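Local coordinates for cell envelope-related transcriptional attenuator domain-containing protein (Streptococcus agalactiae, PDB 3OKZ), which is of unknown function but, as a LytR/CpsA/Psr family member, probably attaches phosphate-linked glycopolymers to the Gram-positive cell wall, at residues 22-27 with 111-116; 71-76 with 94-99; 265-270 with 284-289; 178-183 with 243-248. One frame throughout, in Å; residues are numbered along the deposited sequence.

Contact 1: 22-27 with 111-116; sequences ILLMGV and YFMQIN
Residues 22-27 and 111-116 run side by side as parallel strands, 9° apart in direction, with Ile22 opposite Tyr111 and Met25 opposite Gln114. Five backbone hydrogen bonds join them: Leu23 and Met25 each give N-H and take one back, to and from Tyr111, Met113 and Ile115, and Val27 N closes the ladder on Ile115 O. Met113 N meets Leu23 O in the carbonyl plane at 2.7 Å, whereas Leu23 N stands above the carbonyl plane of Tyr111, 3.3 Å from its O.

The pair belongs to the seven-stranded mixed sheet of this LCP domain, strand 20-28 being flanked on its other edge by antiparallel strand 41-51. Helix 93-105 covers the face that carries Leu23, Met25 and Phe112.

On the other face the packing is apolar. Ile22 is fully extended, so that CD1 crosses obliquely to Met113 CB at 3.6 Å; Leu24 lies alongside Met113, with Leu24 CD2 3.9 Å from Met113 SE.

Under the helix, selenomethionine Met25 makes a Met-aromatic contact: SE approaches the edge of the Phe112 ring, 3.5 Å from CE1 and 86° off the ring normal. Gln114 OE1 also lies in that ring plane and is hydrogen-bonded to Tyr89 OH. Asn116 OD1 N-caps the following helix at Gly119 N.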
loop_
_atom_site.group_PDB
_atom_site.type_symbol
_atom_site.label_atom_id
_atom_site.label_comp_id
_atom_site.label_asym_id
_atom_site.label_seq_id
_atom_site.Cartn_x
_atom_site.Cartn_y
_atom_site.Cartn_z
ATOM N N ILE A 22 3.470 2.718 -8.842
ATOM C CA ILE A 22 2.109 3.075 -8.516
ATOM C C ILE A 22 1.931 2.888 -7.017
ATOM O O ILE A 22 2.371 1.890 -6.437
ATOM C CB ILE A 22 1.103 2.194 -9.281
ATOM C CG1 ILE A 22 -0.328 2.572 -8.894
ATOM C CG2 ILE A 22 1.387 0.733 -9.003
ATOM C CD1 ILE A 22 -1.411 1.759 -9.610
ATOM N N LEU A 23 1.325 3.883 -6.388
ATOM C CA LEU A 23 1.060 3.825 -4.968
ATOM C C LEU A 23 -0.293 3.176 -4.857
ATOM O O LEU A 23 -1.309 3.762 -5.250
ATOM C CB LEU A 23 0.995 5.219 -4.367
ATOM C CG LEU A 23 0.679 5.216 -2.872
ATOM C CD1 LEU A 23 1.717 4.377 -2.154
ATOM C CD2 LEU A 23 0.690 6.633 -2.335
ATOM N N LEU A 24 -0.299 1.958 -4.340
ATOM C CA LEU A 24 -1.527 1.211 -4.171
ATOM C C LEU A 24 -2.026 1.427 -2.738
ATOM O O LEU A 24 -1.282 1.243 -1.773
ATOM C CB LEU A 24 -1.247 -0.270 -4.478
ATOM C CG LEU A 24 -2.369 -1.307 -4.576
ATOM C CD1 LEU A 24 -2.768 -1.780 -3.186
ATOM C CD2 LEU A 24 -3.564 -0.713 -5.327
HETATM N N MSE A 25 -3.278 1.848 -2.601
HETATM C CA MSE A 25 -3.845 2.081 -1.274
HETATM C C MSE A 25 -5.243 1.527 -1.039
HETATM O O MSE A 25 -6.133 1.609 -1.899
HETATM C CB MSE A 25 -3.905 3.560 -0.964
HETATM C CG MSE A 25 -2.605 4.290 -1.080
HETATM SE SE MSE A 25 -2.973 6.153 -0.758
HETATM C CE MSE A 25 -2.450 6.234 1.084
ATOM N N GLY A 26 -5.410 0.988 0.165
ATOM C CA GLY A 26 -6.675 0.436 0.602
ATOM C C GLY A 26 -7.253 1.472 1.537
ATOM O O GLY A 26 -6.681 1.785 2.593
ATOM N N VAL A 27 -8.383 2.036 1.154
ATOM C CA VAL A 27 -8.974 3.050 1.993
ATOM C C VAL A 27 -10.242 2.607 2.702
ATOM O O VAL A 27 -11.112 1.973 2.111
ATOM C CB VAL A 27 -9.308 4.288 1.183
ATOM C CG1 VAL A 27 -9.802 5.379 2.120
ATOM C CG2 VAL A 27 -8.092 4.737 0.388
ATOM N N TYR A 111 2.037 6.557 -10.841
ATOM C CA TYR A 111 0.592 6.505 -10.698
ATOM C C TYR A 111 0.122 6.361 -9.260
ATOM O O TYR A 111 0.896 6.494 -8.317
ATOM C CB TYR A 111 0.025 5.373 -11.566
ATOM C CG TYR A 111 0.442 5.509 -13.005
ATOM C CD1 TYR A 111 1.609 4.912 -13.474
ATOM C CD2 TYR A 111 -0.276 6.331 -13.877
ATOM C CE1 TYR A 111 2.060 5.139 -14.775
ATOM C CE2 TYR A 111 0.168 6.567 -15.178
ATOM C CZ TYR A 111 1.337 5.974 -15.619
ATOM O OH TYR A 111 1.801 6.259 -16.883
ATOM N N PHE A 112 -1.160 6.081 -9.100
ATOM C CA PHE A 112 -1.744 5.959 -7.786
ATOM C C PHE A 112 -3.096 5.276 -7.901
ATOM O O PHE A 112 -3.901 5.586 -8.784
ATOM C CB PHE A 112 -1.912 7.361 -7.198
ATOM C CG PHE A 112 -3.031 7.482 -6.221
ATOM C CD1 PHE A 112 -2.829 7.198 -4.868
ATOM C CD2 PHE A 112 -4.301 7.861 -6.655
ATOM C CE1 PHE A 112 -3.875 7.284 -3.954
ATOM C CE2 PHE A 112 -5.362 7.951 -5.752
ATOM C CZ PHE A 112 -5.145 7.659 -4.394
HETATM N N MSE A 113 -3.348 4.339 -7.001
HETATM C CA MSE A 113 -4.619 3.648 -7.022
HETATM C C MSE A 113 -5.156 3.453 -5.615
HETATM O O MSE A 113 -4.424 3.078 -4.685
HETATM C CB MSE A 113 -4.474 2.297 -7.714
HETATM C CG MSE A 113 -5.759 1.496 -7.741
HETATM SE SE MSE A 113 -5.583 -0.196 -8.623
HETATM C CE MSE A 113 -6.142 0.311 -10.384
ATOM N N GLN A 114 -6.441 3.730 -5.453
ATOM C CA GLN A 114 -7.063 3.550 -4.154
ATOM C C GLN A 114 -8.342 2.760 -4.307
ATOM O O GLN A 114 -9.093 2.962 -5.263
ATOM C CB GLN A 114 -7.328 4.902 -3.485
ATOM C CG GLN A 114 -8.367 5.793 -4.144
ATOM C CD GLN A 114 -8.323 7.199 -3.566
ATOM O OE1 GLN A 114 -7.907 7.403 -2.424
ATOM N NE2 GLN A 114 -8.758 8.173 -4.348
ATOM N N ILE A 115 -8.551 1.836 -3.372
ATOM C CA ILE A 115 -9.730 0.977 -3.356
ATOM C C ILE A 115 -10.265 0.892 -1.928
ATOM O O ILE A 115 -9.498 0.690 -0.984
ATOM C CB ILE A 115 -9.376 -0.441 -3.853
ATOM C CG1 ILE A 115 -8.688 -0.337 -5.220
ATOM C CG2 ILE A 115 -10.640 -1.293 -3.966
ATOM C CD1 ILE A 115 -8.506 -1.661 -5.947
ATOM N N ASN A 116 -11.572 1.063 -1.760
ATOM C CA ASN A 116 -12.151 0.996 -0.421
ATOM C C ASN A 116 -12.388 -0.449 -0.036
ATOM O O ASN A 116 -12.194 -1.358 -0.846
ATOM C CB ASN A 116 -13.464 1.781 -0.334
ATOM C CG ASN A 116 -14.504 1.272 -1.287
ATOM O OD1 ASN A 116 -14.788 0.080 -1.330
ATOM N ND2 ASN A 116 -15.086 2.173 -2.059
#

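Contact 2: 71-76 with 94-99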
loop_
_atom_site.group_PDB
_atom_site.type_symbol
_atom_site.label_atom_id
_atom_site.label_comp_id
_atom_site.label_asym_id
_atom_site.label_seq_id
_atom_site.Cartn_x
_atom_site.Cartn_y
_atom_site.Cartn_z
ATOM N N SER A 71 4.081 15.974 4.255
ATOM C CA SER A 71 4.260 16.878 3.130
ATOM C C SER A 71 2.849 17.051 2.585
ATOM O O SER A 71 2.065 16.108 2.603
ATOM C CB SER A 71 5.162 16.250 2.067
ATOM O OG SER A 71 6.426 15.921 2.608
ATOM N N GLY A 72 2.516 18.249 2.119
ATOM C CA GLY A 72 1.180 18.472 1.590
ATOM C C GLY A 72 0.945 19.864 1.033
ATOM O O GLY A 72 1.886 20.650 0.888
ATOM N N PRO A 73 -0.310 20.197 0.697
ATOM C CA PRO A 73 -0.660 21.510 0.151
ATOM C C PRO A 73 -0.766 22.588 1.237
ATOM O O PRO A 73 -1.379 22.383 2.291
ATOM C CB PRO A 73 -1.982 21.238 -0.565
ATOM C CG PRO A 73 -2.609 20.213 0.298
ATOM C CD PRO A 73 -1.456 19.277 0.609
ATOM N N LYS A 74 -0.161 23.738 0.969
ATOM C CA LYS A 74 -0.153 24.841 1.923
ATOM C C LYS A 74 -1.513 25.096 2.564
ATOM O O LYS A 74 -1.600 25.522 3.715
ATOM C CB LYS A 74 0.354 26.111 1.238
ATOM C CG LYS A 74 0.399 27.330 2.133
ATOM C CD LYS A 74 1.054 28.506 1.426
ATOM C CE LYS A 74 1.009 29.750 2.285
ATOM N NZ LYS A 74 1.589 29.480 3.624
ATOM N N ASN A 75 -2.575 24.821 1.823
ATOM C CA ASN A 75 -3.919 25.041 2.331
ATOM C C ASN A 75 -4.343 23.961 3.334
ATOM O O ASN A 75 -5.529 23.825 3.636
ATOM C CB ASN A 75 -4.895 25.097 1.151
ATOM C CG ASN A 75 -6.167 25.864 1.471
ATOM O OD1 ASN A 75 -6.843 26.367 0.569
ATOM N ND2 ASN A 75 -6.506 25.950 2.753
ATOM N N ASN A 76 -3.380 23.203 3.863
ATOM C CA ASN A 76 -3.695 22.136 4.824
ATOM C C ASN A 76 -3.088 22.363 6.217
ATOM O O ASN A 76 -1.868 22.529 6.371
ATOM C CB ASN A 76 -3.238 20.774 4.278
ATOM C CG ASN A 76 -4.115 19.626 4.768
ATOM O OD1 ASN A 76 -4.179 19.337 5.966
ATOM N ND2 ASN A 76 -4.804 18.974 3.839
ATOM N N ALA A 94 -5.721 11.161 -0.530
ATOM C CA ALA A 94 -4.855 10.728 -1.621
ATOM C C ALA A 94 -3.664 11.640 -1.922
ATOM O O ALA A 94 -2.508 11.198 -1.878
ATOM C CB ALA A 94 -5.691 10.536 -2.878
ATOM N N GLU A 95 -3.948 12.903 -2.232
ATOM C CA GLU A 95 -2.904 13.876 -2.555
ATOM C C GLU A 95 -1.776 13.996 -1.537
ATOM O O GLU A 95 -0.594 13.982 -1.901
ATOM C CB GLU A 95 -3.537 15.247 -2.764
ATOM C CG GLU A 95 -2.560 16.407 -2.803
ATOM C CD GLU A 95 -3.224 17.678 -3.285
ATOM O OE1 GLU A 95 -3.228 17.924 -4.513
ATOM O OE2 GLU A 95 -3.758 18.420 -2.436
HETATM N N MSE A 96 -2.142 14.126 -0.265
HETATM C CA MSE A 96 -1.157 14.276 0.804
HETATM C C MSE A 96 -0.426 12.966 1.036
HETATM O O MSE A 96 0.762 12.957 1.338
HETATM C CB MSE A 96 -1.838 14.756 2.096
HETATM C CG MSE A 96 -0.880 15.138 3.223
HETATM SE SE MSE A 96 -1.746 16.243 4.579
HETATM C CE MSE A 96 -1.072 17.969 4.033
ATOM N N ALA A 97 -1.141 11.860 0.887
ATOM C CA ALA A 97 -0.529 10.558 1.058
ATOM C C ALA A 97 0.518 10.442 -0.033
ATOM O O ALA A 97 1.673 10.084 0.218
ATOM C CB ALA A 97 -1.561 9.470 0.895
ATOM N N LEU A 98 0.116 10.761 -1.257
ATOM C CA LEU A 98 1.048 10.675 -2.359
ATOM C C LEU A 98 2.250 11.571 -2.102
ATOM O O LEU A 98 3.393 11.101 -2.109
ATOM C CB LEU A 98 0.379 11.070 -3.671
ATOM C CG LEU A 98 1.346 10.926 -4.849
ATOM C CD1 LEU A 98 1.643 9.459 -5.080
ATOM C CD2 LEU A 98 0.755 11.550 -6.092
HETATM N N MSE A 99 1.996 12.854 -1.854
HETATM C CA MSE A 99 3.083 13.796 -1.621
HETATM C C MSE A 99 4.006 13.372 -0.486
HETATM O O MSE A 99 5.239 13.435 -0.616
HETATM C CB MSE A 99 2.511 15.181 -1.356
HETATM C CG MSE A 99 1.734 15.730 -2.552
HETATM SE SE MSE A 99 1.174 17.558 -2.362
HETATM C CE MSE A 99 2.578 18.399 -3.395
#
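Glu95 is the first residue of the helical segment to reach the loop 71-76. Its extended side chain (CG anti to the backbone N) meets the Pro73 ring tip to tip, with OE2 3.5 Å from Pro73 CG, a contact of a carboxylate with ring methylenes at the exposed margin.

Met96, a buried selenomethionine, carries most of the contact. CG again lies anti to the backbone N (chi1 -172°), and the chain runs out extended until it bends at chi3 (-101°), which turns the methyl into the curve of the loop. CG passes 3.2 Å from Ser71 O, a carbonyl that is hydrogen-bonded to Thr100 OG1, one helical turn further on. Because Gly72 has no side chain, CE can lie 3.4 Å from its CA. The same methyl sits 3.5 Å from Asn76 CG, and the Met96 side chain crosses Pro73 at about a right angle, CE 3.7 Å from Pro73 CD.

The loop that joins strands 67-69 and 82-84 folds here over the side of helix 93-105 that carries Glu95, Met96 and Met99, and a type I beta turn from Pro73 to Asn76 curls it round the Met96 tip. The Asn76 side chain crosses Met96 obliquely, while its ND2 is hydrogen-bonded to Ser91 O.

One turn later Met99, also selenomethionine, directs its CB toward the loop. Its SE comes 4.1 Å from Gly72 CA, so the two selenomethionine ends approach the glycine from roughly opposite sides. The backbone O of Met99 lies 3.9 Å from Ser71 CB, and Ser71 OG is hydrogen-bonded beyond it to Asp103 OD2.

Contact 3: 265-270 with 284-289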
loop_
_atom_site.group_PDB
_atom_site.type_symbol
_atom_site.label_atom_id
_atom_site.label_comp_id
_atom_site.label_asym_id
_atom_site.label_seq_id
_atom_site.Cartn_x
_atom_site.Cartn_y
_atom_site.Cartn_z
ATOM N N LYS A 265 20.741 4.193 7.351
ATOM C CA LYS A 265 21.281 3.067 6.596
ATOM C C LYS A 265 20.214 2.274 5.845
ATOM O O LYS A 265 20.433 1.835 4.717
ATOM C CB LYS A 265 22.017 2.119 7.545
ATOM C CG LYS A 265 22.934 1.106 6.871
ATOM C CD LYS A 265 24.314 1.707 6.587
ATOM C CE LYS A 265 25.311 0.650 6.108
ATOM N NZ LYS A 265 26.701 1.184 6.002
ATOM N N HIS A 266 19.058 2.100 6.477
ATOM C CA HIS A 266 17.967 1.318 5.904
ATOM C C HIS A 266 17.151 2.031 4.835
ATOM O O HIS A 266 17.050 1.559 3.704
ATOM C CB HIS A 266 17.024 0.861 7.016
ATOM C CG HIS A 266 16.022 -0.161 6.582
ATOM N ND1 HIS A 266 14.675 -0.047 6.854
ATOM C CD2 HIS A 266 16.175 -1.342 5.933
ATOM C CE1 HIS A 266 14.042 -1.113 6.396
ATOM N NE2 HIS A 266 14.929 -1.914 5.833
ATOM N N LEU A 267 16.557 3.161 5.203
ATOM C CA LEU A 267 15.727 3.909 4.276
ATOM C C LEU A 267 16.414 4.207 2.952
ATOM O O LEU A 267 15.770 4.205 1.909
ATOM C CB LEU A 267 15.230 5.207 4.929
ATOM C CG LEU A 267 14.389 6.153 4.065
ATOM C CD1 LEU A 267 13.304 5.396 3.344
ATOM C CD2 LEU A 267 13.790 7.225 4.932
ATOM N N LEU A 268 17.718 4.455 2.980
ATOM C CA LEU A 268 18.439 4.732 1.739
ATOM C C LEU A 268 18.367 3.471 0.876
ATOM O O LEU A 268 17.776 3.477 -0.201
ATOM C CB LEU A 268 19.898 5.101 2.045
ATOM C CG LEU A 268 20.817 5.713 0.974
ATOM C CD1 LEU A 268 21.265 4.659 -0.009
ATOM C CD2 LEU A 268 20.095 6.843 0.271
ATOM N N ALA A 269 18.954 2.388 1.374
ATOM C CA ALA A 269 18.962 1.110 0.676
ATOM C C ALA A 269 17.630 0.785 -0.005
ATOM O O ALA A 269 17.591 0.384 -1.172
ATOM C CB ALA A 269 19.311 0.003 1.651
ATOM N N VAL A 270 16.547 0.950 0.741
ATOM C CA VAL A 270 15.206 0.666 0.247
ATOM C C VAL A 270 14.827 1.600 -0.898
ATOM O O VAL A 270 14.202 1.177 -1.878
ATOM C CB VAL A 270 14.160 0.798 1.384
ATOM C CG1 VAL A 270 12.778 0.439 0.874
ATOM C CG2 VAL A 270 14.546 -0.098 2.548
ATOM N N LYS A 284 23.833 8.573 -3.211
ATOM C CA LYS A 284 24.893 8.151 -2.302
ATOM C C LYS A 284 24.576 8.683 -0.906
ATOM O O LYS A 284 24.916 8.063 0.102
ATOM C CB LYS A 284 26.253 8.690 -2.754
ATOM C CG LYS A 284 26.816 8.040 -4.009
ATOM C CD LYS A 284 25.988 8.354 -5.252
ATOM C CE LYS A 284 26.576 7.689 -6.495
ATOM N NZ LYS A 284 25.761 7.953 -7.715
ATOM N N THR A 285 23.925 9.839 -0.859
ATOM C CA THR A 285 23.552 10.455 0.407
ATOM C C THR A 285 22.035 10.452 0.451
ATOM O O THR A 285 21.374 10.682 -0.555
ATOM C CB THR A 285 24.072 11.914 0.526
ATOM O OG1 THR A 285 23.204 12.802 -0.190
ATOM C CG2 THR A 285 25.479 12.025 -0.053
ATOM N N LEU A 286 21.487 10.184 1.622
ATOM C CA LEU A 286 20.050 10.113 1.787
ATOM C C LEU A 286 19.333 11.454 1.956
ATOM O O LEU A 286 19.898 12.418 2.468
ATOM C CB LEU A 286 19.746 9.185 2.973
ATOM C CG LEU A 286 18.374 9.160 3.646
ATOM C CD1 LEU A 286 17.275 8.879 2.636
ATOM C CD2 LEU A 286 18.396 8.086 4.727
ATOM N N LYS A 287 18.083 11.486 1.498
ATOM C CA LYS A 287 17.192 12.643 1.592
ATOM C C LYS A 287 15.805 12.045 1.790
ATOM O O LYS A 287 15.428 11.103 1.093
ATOM C CB LYS A 287 17.217 13.470 0.302
ATOM C CG LYS A 287 16.096 14.497 0.178
ATOM C CD LYS A 287 16.190 15.212 -1.157
ATOM C CE LYS A 287 14.923 15.980 -1.509
ATOM N NZ LYS A 287 14.680 17.141 -0.611
ATOM N N THR A 288 15.060 12.577 2.747
ATOM C CA THR A 288 13.725 12.083 3.055
ATOM C C THR A 288 13.043 13.100 3.938
ATOM O O THR A 288 13.694 14.000 4.465
ATOM C CB THR A 288 13.773 10.765 3.849
ATOM O OG1 THR A 288 12.444 10.264 4.034
ATOM C CG2 THR A 288 14.387 11.002 5.213
ATOM N N SER A 289 11.733 12.960 4.108
ATOM C CA SER A 289 10.999 13.884 4.969
ATOM C C SER A 289 10.707 13.202 6.296
ATOM O O SER A 289 10.073 13.775 7.177
ATOM C CB SER A 289 9.697 14.327 4.298
ATOM O OG SER A 289 8.974 13.215 3.801
#
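An extended piece of chain, 284-289, passes across the side of helical segment 265-270, and the two backbones come nearest at Leu268 and Leu286, whose CA atoms are 5.6 Å apart. Here a C-terminal segment of the LCP protein packs on helix 264-277: after that helix the chain returns, and an extended length without regular strand structure crosses the helix it has just left. The extended backbone alternates its side chains, so that Leu286 and Thr288 face the helix while Thr285 and Lys287 point away from it.

Leu286 fits against two successive helix residues. Leu268 slides past it in the opposite direction, putting CD2 3.6 Å from Leu286 CB. The far end of Leu286 goes to Leu267, with CD1 4.2 Å from Leu267 CG, while its other methyl, CD2, lies 4.1 Å from the backbone N of Leu268. All three leucines hold CG anti to the backbone N. The contact is wholly van der Waals, and Leu267 continues it inward by touching Leu104 of helix 93-105. On a different side of helix 264-277, His266 and Val270 pack on Leu246 of strand 241-252, which places the helix between the sheet and the tail.

Thr288 has OG1 anti to its backbone N (chi1 -175°), and that hydroxyl is hydrogen-bonded to Leu104 O and Ala290 N. The Leu267 side chain crosses that of Thr288 obliquely, CD2 3.4 Å from Thr288 OG1.

Contact 4: 178-183 with 243-248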
loop_
_atom_site.group_PDB
_atom_site.type_symbol
_atom_site.label_atom_id
_atom_site.label_comp_id
_atom_site.label_asym_id
_atom_site.label_seq_id
_atom_site.Cartn_x
_atom_site.Cartn_y
_atom_site.Cartn_z
ATOM N N GLY A 178 2.239 -8.018 15.161
ATOM C CA GLY A 178 1.464 -6.806 14.987
ATOM C C GLY A 178 1.324 -6.346 13.554
ATOM O O GLY A 178 1.112 -7.161 12.662
ATOM N N ASP A 179 1.480 -5.044 13.329
ATOM C CA ASP A 179 1.320 -4.465 12.000
ATOM C C ASP A 179 2.210 -5.036 10.913
ATOM O O ASP A 179 1.974 -4.796 9.736
ATOM C CB ASP A 179 1.494 -2.947 12.059
ATOM C CG ASP A 179 0.712 -2.227 10.966
ATOM O OD1 ASP A 179 -0.517 -2.450 10.871
ATOM O OD2 ASP A 179 1.318 -1.438 10.206
ATOM N N TYR A 180 3.232 -5.792 11.284
ATOM C CA TYR A 180 4.108 -6.385 10.276
ATOM C C TYR A 180 3.545 -7.719 9.837
ATOM O O TYR A 180 3.677 -8.109 8.673
ATOM C CB TYR A 180 5.533 -6.519 10.823
ATOM C CG TYR A 180 6.133 -5.152 11.068
ATOM C CD1 TYR A 180 6.145 -4.195 10.049
ATOM C CD2 TYR A 180 6.630 -4.789 12.317
ATOM C CE1 TYR A 180 6.626 -2.920 10.266
ATOM C CE2 TYR A 180 7.118 -3.504 12.545
ATOM C CZ TYR A 180 7.113 -2.576 11.512
ATOM O OH TYR A 180 7.609 -1.308 11.708
ATOM N N GLY A 181 2.904 -8.408 10.778
ATOM C CA GLY A 181 2.274 -9.676 10.467
ATOM C C GLY A 181 1.114 -9.274 9.582
ATOM O O GLY A 181 0.963 -9.748 8.450
ATOM N N ARG A 182 0.315 -8.346 10.100
ATOM C CA ARG A 182 -0.846 -7.821 9.397
ATOM C C ARG A 182 -0.529 -7.431 7.956
ATOM O O ARG A 182 -1.363 -7.598 7.064
ATOM C CB ARG A 182 -1.388 -6.600 10.133
ATOM C CG ARG A 182 -2.493 -5.889 9.391
ATOM C CD ARG A 182 -3.048 -4.710 10.185
ATOM N NE ARG A 182 -4.184 -4.120 9.484
ATOM C CZ ARG A 182 -4.702 -2.929 9.754
ATOM N NH1 ARG A 182 -4.188 -2.182 10.727
ATOM N NH2 ARG A 182 -5.728 -2.483 9.039
ATOM N N GLN A 183 0.671 -6.900 7.727
ATOM C CA GLN A 183 1.053 -6.502 6.378
ATOM C C GLN A 183 1.440 -7.653 5.464
ATOM O O GLN A 183 1.137 -7.619 4.269
ATOM C CB GLN A 183 2.170 -5.461 6.423
ATOM C CG GLN A 183 1.620 -4.074 6.729
ATOM C CD GLN A 183 2.695 -3.062 6.908
ATOM O OE1 GLN A 183 3.447 -3.134 7.860
ATOM N NE2 GLN A 183 2.790 -2.111 5.989
ATOM N N SER A 243 8.148 -9.221 -2.541
ATOM C CA SER A 243 7.545 -8.354 -1.524
ATOM C C SER A 243 8.510 -7.919 -0.418
ATOM O O SER A 243 9.295 -8.721 0.100
ATOM C CB SER A 243 6.354 -9.062 -0.888
ATOM O OG SER A 243 5.494 -9.575 -1.888
ATOM N N TYR A 244 8.438 -6.642 -0.053
ATOM C CA TYR A 244 9.296 -6.105 0.994
ATOM C C TYR A 244 8.492 -5.255 1.962
ATOM O O TYR A 244 7.446 -4.707 1.606
ATOM C CB TYR A 244 10.411 -5.245 0.400
ATOM C CG TYR A 244 11.214 -5.915 -0.692
ATOM C CD1 TYR A 244 10.675 -6.107 -1.967
ATOM C CD2 TYR A 244 12.517 -6.355 -0.451
ATOM C CE1 TYR A 244 11.410 -6.719 -2.973
ATOM C CE2 TYR A 244 13.265 -6.971 -1.449
ATOM C CZ TYR A 244 12.708 -7.152 -2.707
ATOM O OH TYR A 244 13.443 -7.779 -3.691
ATOM N N GLN A 245 8.995 -5.147 3.187
ATOM C CA GLN A 245 8.344 -4.360 4.225
ATOM C C GLN A 245 9.311 -3.287 4.737
ATOM O O GLN A 245 10.430 -3.583 5.155
ATOM C CB GLN A 245 7.899 -5.267 5.387
ATOM C CG GLN A 245 7.312 -4.512 6.595
ATOM C CD GLN A 245 5.986 -3.833 6.302
ATOM O OE1 GLN A 245 4.996 -4.490 5.999
ATOM N NE2 GLN A 245 5.964 -2.513 6.394
ATOM N N LEU A 246 8.876 -2.036 4.682
ATOM C CA LEU A 246 9.687 -0.922 5.150
ATOM C C LEU A 246 9.416 -0.756 6.642
ATOM O O LEU A 246 8.284 -0.490 7.042
ATOM C CB LEU A 246 9.289 0.347 4.402
ATOM C CG LEU A 246 9.927 1.638 4.903
ATOM C CD1 LEU A 246 11.434 1.587 4.667
ATOM C CD2 LEU A 246 9.299 2.819 4.188
ATOM N N LYS A 247 10.439 -0.924 7.471
ATOM C CA LYS A 247 10.228 -0.785 8.910
ATOM C C LYS A 247 11.374 -0.132 9.671
ATOM O O LYS A 247 12.541 -0.297 9.318
ATOM C CB LYS A 247 9.929 -2.155 9.530
ATOM C CG LYS A 247 10.934 -3.230 9.164
ATOM C CD LYS A 247 10.583 -4.574 9.802
ATOM C CE LYS A 247 11.454 -5.698 9.233
ATOM N NZ LYS A 247 11.342 -6.975 9.997
ATOM N N GLY A 248 11.026 0.616 10.714
ATOM C CA GLY A 248 12.039 1.258 11.531
ATOM C C GLY A 248 12.043 0.674 12.936
ATOM O O GLY A 248 11.283 -0.253 13.225
#
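Asp179, near the start of segment 178-183, turns to its own segment and makes a long salt bridge with Arg182, OD1 to NH1 3.7 Å; neither touches the strand.

Tyr180 is the main contact. With CG anti to its carbonyl carbon (chi1 -66°), the ring reaches across to Gln245 and Lys247 of strand 241-252. Gln245 CG lies 3.7 Å from Tyr180 CD1, the side chains crossing at about a right angle with ring and amide planes 62° apart. Lys247 covers one face: its CD stands over the ring centre, 4.3 Å from the centroid of Tyr180, a CH-pi contact. Lys247 NZ is 5.8 Å from that centroid, at most a weak cation-pi attraction. The Tyr180 hydroxyl is hydrogen-bonded to Gln260 OE1 on the next strand.

One turn on, Gln183 points its side chain across that of Gln245 at about a right angle. This is helix-on-sheet packing, nearly antiparallel, with side chains bridging axes 10.1 Å apart.

Gln245 uses both ends of its amide: NE2 donates to Leu246 O at 3.1 Å, and OE1 accepts from Arg187 NH2. These bonds should fix the amide's rotation, and the arginine's charge may polarise its carbonyl.

In the fold
Contact 2 is nested within the chain loop that contact 1 closes. Their centres are 15 Å apart and they touch through helix 93-105, Ala94 CB resting 3.3 Å from Phe112 CZ. Contacts 1 and 4 reach the same sheet but stay separate, about 8 Å between nearest atoms. Contact 3 touches contact 4 where helix 264-277 packs on Leu246, Val270 CG2 lying 4.1 Å from Leu246 CD1. It also meets contact 2 lightly, Ser71 against Ser289, although their centres are 21 Å apart. Asp179 and Arg182 of contact 4, near Arg64, Arg170 and Arg172, form a charged cluster consistent with the pocket in which LCP relatives hold polyprenyl phosphates; no such role is established here.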